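Long-range contact in 5' nucleotidase family protein (PDB 4Q7F), which belongs to the 5'-nucleotidase family, with a calcineurin-like phosphoesterase domain that holds a manganese and a magnesium ion: residues Val94-Leu107 against Leu119-Cys132. Residues are numbered along the deposited sequence; the frame is centred on the assembly and turned at random. Where two conformers were deposited one is given.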
loop_
_atom_site.group_PDB
_atom_site.type_symbol
_atom_site.label_atom_id
_atom_site.label_comp_id
_atom_site.label_asym_id
_atom_site.label_seq_id
_atom_site.Cartn_x
_atom_site.Cartn_y
_atom_site.Cartn_z
ATOM N N VAL A 94 -16.665 -6.108 6.633
ATOM C CA VAL A 94 -17.690 -6.012 5.605
ATOM C C VAL A 94 -18.957 -5.378 6.204
ATOM O O VAL A 94 -19.609 -4.548 5.564
ATOM C CB VAL A 94 -18.009 -7.409 4.986
ATOM C CG1 VAL A 94 -19.301 -7.380 4.167
ATOM C CG2 VAL A 94 -16.863 -7.906 4.130
ATOM N N ASP A 95 -19.295 -5.767 7.426
ATOM C CA ASP A 95 -20.455 -5.182 8.124
ATOM C C ASP A 95 -20.380 -3.641 8.179
ATOM O O ASP A 95 -21.397 -2.960 7.983
ATOM C CB ASP A 95 -20.596 -5.748 9.518
ATOM C CG ASP A 95 -21.072 -7.181 9.513
ATOM O OD1 ASP A 95 -21.370 -7.710 8.423
ATOM O OD2 ASP A 95 -21.167 -7.774 10.596
ATOM N N PHE A 96 -19.196 -3.092 8.453
ATOM C CA PHE A 96 -19.037 -1.644 8.448
ATOM C C PHE A 96 -19.398 -1.089 7.080
ATOM O O PHE A 96 -20.202 -0.146 6.987
ATOM C CB PHE A 96 -17.604 -1.193 8.829
ATOM C CG PHE A 96 -17.311 -1.275 10.304
ATOM C CD1 PHE A 96 -17.906 -0.379 11.182
ATOM C CD2 PHE A 96 -16.433 -2.221 10.814
ATOM C CE1 PHE A 96 -17.654 -0.435 12.539
ATOM C CE2 PHE A 96 -16.169 -2.276 12.171
ATOM C CZ PHE A 96 -16.774 -1.391 13.035
ATOM N N TYR A 97 -18.818 -1.636 6.010
ATOM C CA TYR A 97 -19.124 -1.110 4.678
ATOM C C TYR A 97 -20.601 -1.272 4.332
ATOM O O TYR A 97 -21.229 -0.369 3.775
ATOM C CB TYR A 97 -18.247 -1.736 3.600
ATOM C CG TYR A 97 -16.891 -1.102 3.477
ATOM C CD1 TYR A 97 -15.830 -1.502 4.264
ATOM C CD2 TYR A 97 -16.684 -0.069 2.575
ATOM C CE1 TYR A 97 -14.583 -0.890 4.145
ATOM C CE2 TYR A 97 -15.463 0.546 2.462
ATOM C CZ TYR A 97 -14.418 0.133 3.240
ATOM O OH TYR A 97 -13.211 0.776 3.080
ATOM N N ASN A 98 -21.150 -2.430 4.678
ATOM C CA ASN A 98 -22.508 -2.719 4.375
ATOM C C ASN A 98 -23.513 -1.772 5.022
ATOM O O ASN A 98 -24.496 -1.418 4.367
ATOM C CB ASN A 98 -22.855 -4.196 4.686
ATOM C CG ASN A 98 -22.412 -5.145 3.582
ATOM O OD1 ASN A 98 -21.935 -4.724 2.543
ATOM N ND2 ASN A 98 -22.581 -6.431 3.808
ATOM N N ARG A 99 -23.283 -1.364 6.280
ATOM C CA ARG A 99 -24.191 -0.422 6.959
ATOM C C ARG A 99 -24.221 0.919 6.266
ATOM O O ARG A 99 -25.239 1.589 6.253
ATOM C CB ARG A 99 -23.748 -0.051 8.367
ATOM C CG ARG A 99 -23.457 -1.149 9.336
ATOM C CD ARG A 99 -23.512 -0.544 10.722
ATOM N NE ARG A 99 -22.637 -1.245 11.634
ATOM C CZ ARG A 99 -21.573 -0.699 12.197
ATOM N NH1 ARG A 99 -20.827 -1.433 13.002
ATOM N NH2 ARG A 99 -21.286 0.579 11.982
HETATM N N MSE A 100 -23.094 1.296 5.682
HETATM C CA MSE A 100 -22.954 2.637 5.091
HETATM C C MSE A 100 -23.622 2.853 3.761
HETATM O O MSE A 100 -23.617 3.965 3.229
HETATM C CB MSE A 100 -21.447 2.879 4.970
HETATM C CG MSE A 100 -20.870 2.984 6.375
HETATM SE SE MSE A 100 -18.944 3.255 6.227
HETATM C CE MSE A 100 -18.633 3.140 8.171
ATOM N N ALA A 101 -24.145 1.793 3.170
ATOM C CA ALA A 101 -24.834 1.895 1.879
ATOM C C ALA A 101 -24.047 2.562 0.755
ATOM O O ALA A 101 -24.471 3.573 0.204
ATOM C CB ALA A 101 -26.200 2.540 2.049
ATOM N N PHE A 102 -22.885 1.973 0.421
ATOM C CA PHE A 102 -22.099 2.410 -0.718
ATOM C C PHE A 102 -22.790 1.934 -1.992
ATOM O O PHE A 102 -23.668 1.061 -1.955
ATOM C CB PHE A 102 -20.693 1.820 -0.693
ATOM C CG PHE A 102 -19.743 2.547 0.187
ATOM C CD1 PHE A 102 -19.818 2.421 1.567
ATOM C CD2 PHE A 102 -18.710 3.308 -0.367
ATOM C CE1 PHE A 102 -18.917 3.086 2.386
ATOM C CE2 PHE A 102 -17.815 3.962 0.432
ATOM C CZ PHE A 102 -17.902 3.851 1.811
ATOM N N ASP A 103 -22.366 2.495 -3.114
ATOM C CA ASP A 103 -22.948 2.180 -4.399
ATOM C C ASP A 103 -22.064 1.256 -5.177
ATOM O O ASP A 103 -22.541 0.327 -5.838
ATOM C CB ASP A 103 -23.252 3.484 -5.142
ATOM C CG ASP A 103 -24.328 4.299 -4.428
ATOM O OD1 ASP A 103 -25.496 3.816 -4.362
ATOM O OD2 ASP A 103 -24.008 5.400 -3.912
ATOM N N PHE A 104 -20.755 1.473 -5.080
ATOM C CA PHE A 104 -19.849 0.599 -5.733
ATOM C C PHE A 104 -18.425 0.891 -5.303
ATOM O O PHE A 104 -18.143 1.865 -4.562
ATOM C CB PHE A 104 -19.984 0.646 -7.262
ATOM C CG PHE A 104 -19.763 1.996 -7.861
ATOM C CD1 PHE A 104 -18.493 2.424 -8.176
ATOM C CD2 PHE A 104 -20.837 2.821 -8.140
ATOM C CE1 PHE A 104 -18.290 3.677 -8.735
ATOM C CE2 PHE A 104 -20.650 4.069 -8.698
ATOM C CZ PHE A 104 -19.368 4.491 -9.001
ATOM N N GLY A 105 -17.561 -0.017 -5.707
ATOM C CA GLY A 105 -16.131 0.087 -5.425
ATOM C C GLY A 105 -15.258 -0.555 -6.473
ATOM O O GLY A 105 -15.744 -1.034 -7.519
ATOM N N THR A 106 -13.951 -0.521 -6.201
ATOM C CA THR A 106 -12.944 -1.090 -7.045
ATOM C C THR A 106 -11.961 -1.931 -6.200
ATOM O O THR A 106 -11.978 -1.891 -4.945
ATOM C CB THR A 106 -12.117 0.005 -7.757
ATOM O OG1 THR A 106 -11.458 0.815 -6.786
ATOM C CG2 THR A 106 -13.010 0.862 -8.640
ATOM N N LEU A 107 -11.101 -2.665 -6.897
ATOM C CA LEU A 107 -10.108 -3.503 -6.266
ATOM C C LEU A 107 -8.775 -2.834 -6.280
ATOM O O LEU A 107 -8.354 -2.279 -7.301
ATOM C CB LEU A 107 -9.951 -4.826 -7.018
ATOM C CG LEU A 107 -11.091 -5.824 -7.016
ATOM C CD1 LEU A 107 -10.738 -6.952 -7.955
ATOM C CD2 LEU A 107 -11.365 -6.334 -5.606
ATOM N N LEU A 119 -10.575 -13.014 -0.729
ATOM C CA LEU A 119 -11.112 -11.900 -1.518
ATOM C C LEU A 119 -12.490 -12.230 -2.104
ATOM O O LEU A 119 -13.446 -11.454 -1.943
ATOM C CB LEU A 119 -10.154 -11.516 -2.637
ATOM C CG LEU A 119 -10.629 -10.386 -3.555
ATOM C CD1 LEU A 119 -10.985 -9.133 -2.753
ATOM C CD2 LEU A 119 -9.588 -10.069 -4.613
ATOM N N LYS A 120 -12.597 -13.384 -2.765
ATOM C CA LYS A 120 -13.861 -13.788 -3.374
ATOM C C LYS A 120 -14.983 -13.835 -2.338
ATOM O O LYS A 120 -16.092 -13.346 -2.600
ATOM C CB LYS A 120 -13.739 -15.134 -4.097
ATOM C CG LYS A 120 -12.871 -15.116 -5.358
ATOM C CD LYS A 120 -12.979 -16.445 -6.085
ATOM C CE LYS A 120 -12.182 -16.464 -7.377
ATOM N NZ LYS A 120 -12.203 -17.815 -8.023
ATOM N N ASP A 121 -14.712 -14.445 -1.180
ATOM C CA ASP A 121 -15.694 -14.501 -0.082
ATOM C C ASP A 121 -16.123 -13.076 0.347
ATOM O O ASP A 121 -17.297 -12.813 0.640
ATOM C CB ASP A 121 -15.101 -15.229 1.117
ATOM C CG ASP A 121 -16.036 -15.262 2.292
ATOM O OD1 ASP A 121 -17.092 -15.917 2.188
ATOM O OD2 ASP A 121 -15.714 -14.629 3.339
ATOM N N THR A 122 -15.149 -12.174 0.414
ATOM C CA THR A 122 -15.396 -10.785 0.765
ATOM C C THR A 122 -16.352 -10.133 -0.253
ATOM O O THR A 122 -17.414 -9.555 0.127
ATOM C CB THR A 122 -14.053 -10.014 0.879
ATOM O OG1 THR A 122 -13.320 -10.522 1.998
ATOM C CG2 THR A 122 -14.264 -8.542 1.079
ATOM N N LEU A 123 -16.054 -10.287 -1.543
ATOM C CA LEU A 123 -16.901 -9.676 -2.559
ATOM C C LEU A 123 -18.345 -10.144 -2.498
ATOM O O LEU A 123 -19.254 -9.356 -2.749
ATOM C CB LEU A 123 -16.353 -9.884 -3.970
ATOM C CG LEU A 123 -14.929 -9.343 -4.203
ATOM C CD1 LEU A 123 -14.514 -9.485 -5.662
ATOM C CD2 LEU A 123 -14.831 -7.910 -3.766
ATOM N N ARG A 124 -18.566 -11.419 -2.177
ATOM C CA ARG A 124 -19.937 -11.928 -2.119
ATOM C C ARG A 124 -20.667 -11.517 -0.836
ATOM O O ARG A 124 -21.886 -11.535 -0.797
ATOM C CB ARG A 124 -20.017 -13.450 -2.387
ATOM C CG ARG A 124 -19.207 -14.368 -1.489
ATOM C CD ARG A 124 -19.432 -15.846 -1.863
ATOM N NE ARG A 124 -18.495 -16.730 -1.160
ATOM C CZ ARG A 124 -17.335 -17.181 -1.647
ATOM N NH1 ARG A 124 -16.570 -17.957 -0.888
ATOM N NH2 ARG A 124 -16.923 -16.871 -2.875
ATOM N N ARG A 125 -19.918 -11.143 0.199
ATOM C CA ARG A 125 -20.507 -10.692 1.461
ATOM C C ARG A 125 -20.925 -9.177 1.386
ATOM O O ARG A 125 -21.811 -8.736 2.111
ATOM C CB ARG A 125 -19.543 -10.905 2.637
ATOM C CG ARG A 125 -19.359 -12.353 3.082
ATOM C CD ARG A 125 -18.290 -12.447 4.184
ATOM N NE ARG A 125 -18.044 -13.824 4.646
ATOM C CZ ARG A 125 -18.793 -14.486 5.533
ATOM N NH1 ARG A 125 -19.873 -13.933 6.070
ATOM N NH2 ARG A 125 -18.466 -15.727 5.877
ATOM N N LEU A 126 -20.276 -8.409 0.512
ATOM C CA LEU A 126 -20.596 -6.994 0.333
ATOM C C LEU A 126 -21.935 -6.819 -0.380
ATOM O O LEU A 126 -22.294 -7.615 -1.264
ATOM C CB LEU A 126 -19.522 -6.277 -0.470
ATOM C CG LEU A 126 -18.130 -6.173 0.159
ATOM C CD1 LEU A 126 -17.072 -5.744 -0.849
ATOM C CD2 LEU A 126 -18.140 -5.197 1.332
ATOM N N ASN A 127 -22.638 -5.760 -0.011
ATOM C CA ASN A 127 -23.969 -5.455 -0.582
ATOM C C ASN A 127 -23.959 -4.430 -1.743
ATOM O O ASN A 127 -24.955 -3.819 -2.036
ATOM C CB ASN A 127 -24.949 -5.050 0.527
ATOM C CG ASN A 127 -24.573 -3.744 1.203
ATOM O OD1 ASN A 127 -23.784 -2.972 0.688
ATOM N ND2 ASN A 127 -25.151 -3.495 2.372
ATOM N N TYR A 128 -22.817 -4.292 -2.411
ATOM C CA TYR A 128 -22.691 -3.451 -3.584
ATOM C C TYR A 128 -21.621 -4.088 -4.470
ATOM O O TYR A 128 -20.800 -4.839 -3.980
ATOM C CB TYR A 128 -22.294 -2.020 -3.214
ATOM C CG TYR A 128 -21.029 -1.939 -2.392
ATOM C CD1 TYR A 128 -19.774 -1.921 -2.995
ATOM C CD2 TYR A 128 -21.092 -1.900 -1.020
ATOM C CE1 TYR A 128 -18.620 -1.854 -2.244
ATOM C CE2 TYR A 128 -19.951 -1.838 -0.255
ATOM C CZ TYR A 128 -18.717 -1.812 -0.878
ATOM O OH TYR A 128 -17.611 -1.745 -0.100
ATOM N N PRO A 129 -21.637 -3.789 -5.777
ATOM C CA PRO A 129 -20.673 -4.375 -6.692
ATOM C C PRO A 129 -19.291 -3.765 -6.654
ATOM O O PRO A 129 -19.134 -2.575 -6.399
ATOM C CB PRO A 129 -21.278 -4.092 -8.069
ATOM C CG PRO A 129 -22.092 -2.878 -7.874
ATOM C CD PRO A 129 -22.689 -3.050 -6.495
ATOM N N VAL A 130 -18.295 -4.596 -6.926
ATOM C CA VAL A 130 -16.912 -4.136 -7.026
ATOM C C VAL A 130 -16.572 -4.233 -8.511
ATOM O O VAL A 130 -16.679 -5.303 -9.110
ATOM C CB VAL A 130 -15.970 -4.946 -6.127
ATOM C CG1 VAL A 130 -14.509 -4.604 -6.433
ATOM C CG2 VAL A 130 -16.280 -4.654 -4.665
ATOM N N LEU A 131 -16.188 -3.106 -9.108
ATOM C CA LEU A 131 -15.973 -3.053 -10.549
ATOM C C LEU A 131 -14.494 -3.127 -10.901
ATOM O O LEU A 131 -13.714 -2.304 -10.437
ATOM C CB LEU A 131 -16.579 -1.766 -11.113
ATOM C CG LEU A 131 -18.096 -1.597 -10.883
ATOM C CD1 LEU A 131 -18.526 -0.203 -11.320
ATOM C CD2 LEU A 131 -18.897 -2.653 -11.625
ATOM N N CYS A 132 -14.127 -4.132 -11.694
ATOM C CA CYS A 132 -12.728 -4.302 -12.156
ATOM C C CYS A 132 -12.742 -4.865 -13.565
ATOM O O CYS A 132 -12.951 -6.063 -13.761
ATOM C CB CYS A 132 -11.954 -5.221 -11.235
ATOM S SG CYS A 132 -10.225 -5.376 -11.743
HETATM O O HOH W 1 -22.834 -0.567 1.590
HETATM O O HOH W 2 -11.128 -2.548 -9.830
#
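Asn98, on helix 94-99, and Asn127, just past helix 119-125, lie with their amides stacked, planes 26° apart, the two side chains set antiparallel alongside one another. Asn98 ND2 reaches Arg125 O at 3.0 Å with the oxygen almost in its amide plane, while Asn98 OD1 accepts from Asn127 N at 2.8 Å. Asn127 answers through ND2, which donates to Asn98 O at 3.0 Å. With both ends of its amide bonded to backbone, Asn98 is fixed in rotation and tied to the turn that leaves helix 119-125.

Next to the amide pair, Val94 CG1 meets Leu126 CD2, just past the end of helix 119-125; the short axes of 94-99 and 119-125 run 29° apart. Tyr128 CG stands between backbone N and carbonyl carbon (chi1 55°), a rotamer that lays the ring against Phe102 and beside Phe104 CA. Phe102 CB sits over one face, 3.9 Å from the ring centroid, and Tyr97 CB lies at the edge. Tyr97 OH is hydrogen-bonded to Asp69 OD2.

Farther along, Gly105 forms a single bridge with Val130: Gly105 N donates to Pro129 O at 3.1 Å, and Leu131 N to Gly105 O at 2.6 Å. Leu107 adds an apolar patch, its CG 3.7 Å from Val130 CG1. One water joins Tyr97 O, Phe102 N and Asn127 OD1; another links Leu107 N to Leu131 O.

Strand 104-105 also pairs with strand 65-69, at the margin of a phosphoesterase-domain sheet. Amide and backbone bonds thus alternate with apolar clusters along the contact: polar groups of the Asn pair and the bridge are satisfied across it, while aromatic and aliphatic groups fill between them.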